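Stage III sporulation protein AH (Bacillus subtilis, PDB 3TUF) pairs with SpoIIQ to form a channel between mother cell and forespore, taking part in engulfment and in the signalling that activates sigma-G in the forespore. Local coordinates at the interface of chains C and A and the interface of chains A and B. Coordinates in Å, arbitrary orientation; residue numbers count along the deposited sequence, not the author numbering. Chains: chain A/B, Stage III sporulation protein AH; chain C, Stage II sporulation protein Q.

Contact 1: the interface of chains C and A. Residues chain C 78-80, 82, 157; chain A 176, 187-190.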
# COMPACT_ATOMS: atom_id res chain seq x y z
N TYR C 78 -16.48 2.89 -17.77
CA TYR C 78 -17.44 1.81 -17.68
C TYR C 78 -17.82 1.51 -16.22
O TYR C 78 -16.98 1.56 -15.32
CB TYR C 78 -16.82 0.57 -18.26
CG TYR C 78 -16.33 0.79 -19.67
CD1 TYR C 78 -17.07 0.32 -20.75
CD2 TYR C 78 -15.16 1.49 -19.92
CE1 TYR C 78 -16.62 0.52 -22.07
CE2 TYR C 78 -14.71 1.68 -21.20
CZ TYR C 78 -15.45 1.21 -22.28
OH TYR C 78 -15.03 1.40 -23.60
N SER C 79 -19.06 1.18 -15.97
CA SER C 79 -19.45 0.96 -14.61
C SER C 79 -20.37 -0.28 -14.70
O SER C 79 -20.72 -0.71 -15.83
CB SER C 79 -20.09 2.25 -14.08
OG SER C 79 -21.21 2.01 -13.24
N LEU C 80 -20.67 -0.92 -13.56
CA LEU C 80 -21.41 -2.20 -13.57
C LEU C 80 -22.88 -1.83 -13.64
O LEU C 80 -23.25 -0.83 -13.04
CB LEU C 80 -21.23 -2.91 -12.25
CG LEU C 80 -19.82 -3.42 -11.88
CD1 LEU C 80 -19.99 -4.31 -10.67
CD2 LEU C 80 -19.14 -4.13 -13.01
N LYS C 82 -26.46 -1.74 -12.12
CA LYS C 82 -26.99 -2.17 -10.78
C LYS C 82 -28.50 -2.39 -10.77
O LYS C 82 -29.24 -2.46 -9.66
CB LYS C 82 -26.55 -1.17 -9.71
CG LYS C 82 -25.03 -1.25 -9.37
CD LYS C 82 -24.56 -2.75 -9.15
CE LYS C 82 -23.28 -2.90 -8.32
NZ LYS C 82 -23.25 -4.23 -7.69
N TYR C 157 -25.98 9.44 -18.59
CA TYR C 157 -25.35 8.28 -17.99
C TYR C 157 -25.28 7.03 -18.91
O TYR C 157 -24.18 6.53 -19.23
CB TYR C 157 -26.09 7.98 -16.69
CG TYR C 157 -25.30 7.20 -15.67
CD1 TYR C 157 -24.16 7.76 -15.06
CD2 TYR C 157 -25.71 5.93 -15.29
CE1 TYR C 157 -23.45 7.06 -14.11
CE2 TYR C 157 -25.01 5.22 -14.35
CZ TYR C 157 -23.88 5.78 -13.77
OH TYR C 157 -23.20 5.05 -12.83
N ILE A 176 -12.56 -5.71 -14.76
CA ILE A 176 -13.54 -5.95 -13.70
C ILE A 176 -13.48 -7.40 -13.25
O ILE A 176 -13.78 -7.73 -12.10
CB ILE A 176 -14.98 -5.56 -14.12
CG1 ILE A 176 -15.09 -4.06 -14.24
CG2 ILE A 176 -16.02 -6.06 -13.09
CD1 ILE A 176 -16.38 -3.64 -15.02
N LYS A 187 -20.79 -3.59 -4.16
CA LYS A 187 -20.31 -2.26 -4.44
C LYS A 187 -20.36 -2.10 -5.94
O LYS A 187 -20.41 -3.09 -6.67
CB LYS A 187 -18.86 -2.08 -3.89
CG LYS A 187 -18.76 -1.91 -2.35
CD LYS A 187 -17.32 -2.05 -1.82
CE LYS A 187 -17.24 -1.80 -0.31
NZ LYS A 187 -15.83 -2.01 0.18
N ASP A 188 -20.33 -0.85 -6.40
CA ASP A 188 -20.26 -0.59 -7.84
C ASP A 188 -18.76 -0.58 -8.11
O ASP A 188 -17.96 -0.52 -7.16
CB ASP A 188 -21.02 0.73 -8.25
CG ASP A 188 -21.04 0.96 -9.81
OD1 ASP A 188 -20.83 -0.00 -10.62
OD2 ASP A 188 -21.25 2.13 -10.24
N VAL A 189 -18.40 -0.67 -9.38
CA VAL A 189 -17.04 -0.72 -9.80
C VAL A 189 -16.97 0.12 -11.06
O VAL A 189 -17.71 -0.10 -12.00
CB VAL A 189 -16.66 -2.19 -10.16
CG1 VAL A 189 -15.33 -2.24 -10.87
CG2 VAL A 189 -16.63 -3.13 -8.94
N ALA A 190 -16.06 1.08 -11.13
CA ALA A 190 -15.96 1.87 -12.33
C ALA A 190 -14.54 1.81 -12.86
O ALA A 190 -13.59 1.69 -12.07
CB ALA A 190 -16.40 3.31 -12.03
O HOH W 1 -20.57 5.12 -10.99
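The carboxylate of A:Asp188 is the flat group that C:Ser79 and C:Leu80 grip, where strand 77-80 of SpoIIQ, an M23-peptidase-family protein, runs antiparallel to strand 188-194 of SpoIIIAH. At its edge, both oxygens offer their syn lone pairs to chain C: OD2 accepts from the C:Ser79 hydroxyl OG at 3.0 Å, and OD1 from the backbone N of C:Leu80 at 3.1 Å, with 150° at the hydrogen. Over one face comes the chain's own A:Val189 N, 2.8 Å from A:Asp188 OD1 and 55° out of the carboxylate plane, which should help fix the rotation of the group. Towards the other face lies the methylene stem of C:Lys82, offset beyond the OD1 end rather than stacked. With CG anti to the backbone N (chi1 -176°), the A:Asp188 side chain reaches across to SpoIIQ. An alanine here would probably leave C:Ser79 OG and C:Leu80 N without their main acceptor across the interface.

Water 1 joins the phenol OH of C:Tyr157 to A:Asp188 OD2. C:Leu80 slides past A:Ile176 in the opposite direction, CD2 against CD1 at a tight 3.4 Å, while its CG meets A:Val189 CB at 3.8 Å. C:Lys82, bent at chi2, lays its CE alongside A:Asp188 CA and sends NZ towards the A:Lys187 carbonyl O for a weak bond of 3.2 Å; its ammonium may also favour the negative charge of A:Asp188 from a distance.

Contact 2: the interface of chains A and B. Residues chain A 89-90, 93-94; chain B 132, 136, 139-140.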
# COMPACT_ATOMS: atom_id res chain seq x y z
N ARG A 89 -1.91 9.62 -6.02
CA ARG A 89 -1.32 8.68 -5.09
C ARG A 89 -0.80 9.45 -3.85
O ARG A 89 -1.14 9.13 -2.66
CB ARG A 89 -0.22 7.89 -5.77
CG ARG A 89 -0.71 6.79 -6.73
CD ARG A 89 0.23 5.59 -6.68
NE ARG A 89 -0.15 4.55 -7.65
CZ ARG A 89 0.11 4.61 -8.96
NH1 ARG A 89 0.77 5.64 -9.51
NH2 ARG A 89 -0.28 3.63 -9.74
N LEU A 90 -0.02 10.49 -4.13
CA LEU A 90 0.41 11.37 -3.04
C LEU A 90 -0.72 11.87 -2.12
O LEU A 90 -0.64 11.66 -0.88
CB LEU A 90 1.28 12.52 -3.56
CG LEU A 90 2.67 11.92 -3.79
CD1 LEU A 90 3.56 12.84 -4.59
CD2 LEU A 90 3.32 11.50 -2.45
N GLU A 93 -2.32 8.94 -0.14
CA GLU A 93 -1.43 8.58 0.95
C GLU A 93 -1.63 9.56 2.10
O GLU A 93 -2.14 9.20 3.16
CB GLU A 93 0.03 8.59 0.49
CG GLU A 93 0.65 7.20 0.39
CD GLU A 93 -0.39 6.10 0.32
OE1 GLU A 93 -0.75 5.56 1.39
OE2 GLU A 93 -0.84 5.77 -0.79
N ASP A 94 -1.22 10.81 1.88
CA ASP A 94 -1.46 11.88 2.88
C ASP A 94 -2.75 11.64 3.67
O ASP A 94 -2.71 11.48 4.94
CB ASP A 94 -1.51 13.26 2.21
CG ASP A 94 -0.17 13.61 1.53
OD1 ASP A 94 0.77 12.80 1.75
OD2 ASP A 94 -0.02 14.65 0.80
N GLY B 132 2.74 2.51 4.28
CA GLY B 132 2.62 3.90 3.81
C GLY B 132 3.94 4.47 3.30
O GLY B 132 3.99 5.15 2.23
N GLN B 136 4.64 5.71 -0.51
CA GLN B 136 5.04 7.09 -0.78
C GLN B 136 6.47 7.20 -1.44
O GLN B 136 6.73 8.01 -2.41
CB GLN B 136 4.94 7.94 0.48
CG GLN B 136 4.88 9.43 0.22
CD GLN B 136 5.49 10.19 1.36
OE1 GLN B 136 6.71 10.13 1.62
NE2 GLN B 136 4.64 10.91 2.08
N THR B 139 6.21 6.26 -5.07
CA THR B 139 5.65 7.39 -5.80
C THR B 139 6.69 8.52 -6.01
O THR B 139 6.85 8.99 -7.16
CB THR B 139 4.40 7.99 -5.12
OG1 THR B 139 3.39 6.99 -4.88
CG2 THR B 139 3.82 9.03 -6.05
N LEU B 140 7.38 8.93 -4.94
CA LEU B 140 8.38 10.00 -5.06
C LEU B 140 9.45 9.68 -6.11
O LEU B 140 9.71 10.53 -6.99
CB LEU B 140 9.04 10.30 -3.73
CG LEU B 140 8.04 10.94 -2.73
CD1 LEU B 140 8.46 10.85 -1.22
CD2 LEU B 140 7.68 12.39 -3.10
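A:Leu90 packs against B:Gln136 and B:Thr139 where helix 84-107 of one copy of SpoIIIAH, a SpoIIIAH-like family protein, lies against helix 114-143 of the other. This helix-to-helix contact is part of a two-fold symmetric interface, with a twin in which the chains are exchanged; the pairing may belong to the crystal assembly rather than to the cell. Among the carbon contacts, the isobutyl group of A:Leu90 is central. Its CD2 methyl touches the CG methylene of B:Gln136 at 3.7 Å, the two side chains meeting at about a right angle. The branch point CG of A:Leu90 faces the CG2 methyl of B:Thr139 at 3.8 Å, and these side chains slide past each other in opposite directions. With OG1 beside its backbone N (chi1 -54°) and CG2 anti to it, B:Thr139 turns its methyl to A:Leu90 and its hydroxyl to the A:Arg89 stem. Further out, B:Leu140 CD2 stands 4.4 Å from A:Leu90 CD1, a looser flank.

Contacts between polar and aliphatic atoms come next: B:Thr139 OG1 lies 3.8 Å from A:Arg89 CB and 3.9 Å from its CD, so the hydroxyl rests against the aliphatic stem of the arginine.

No hydrogen bond or salt bridge crosses here. The carboxylate OD1 of A:Asp94 and the amide NE2 of B:Gln136 remain 4.3 Å apart. A:Glu93 brings its CG methylene, rather than its carboxylate, nearest to the carbonyl O of B:Gly132.

About 26 Å separates the C-alpha centres of contact 1 and contact 2, and they have no residue in common. Chain A joins them: it gives strand 188-194 and helix 169-177 to SpoIIQ in contact 1, and helix 84-107 to a second SpoIIIAH in contact 2. Because different elements are used, a SpoIIIAH copy can hold both partners at once, as in the deposited assembly of two SpoIIIAH and two SpoIIQ chains. Contact 1 belongs to the established SpoIIQ-SpoIIIAH pairing; contact 2 would link two such pairs, though its role in the channel remains an inference.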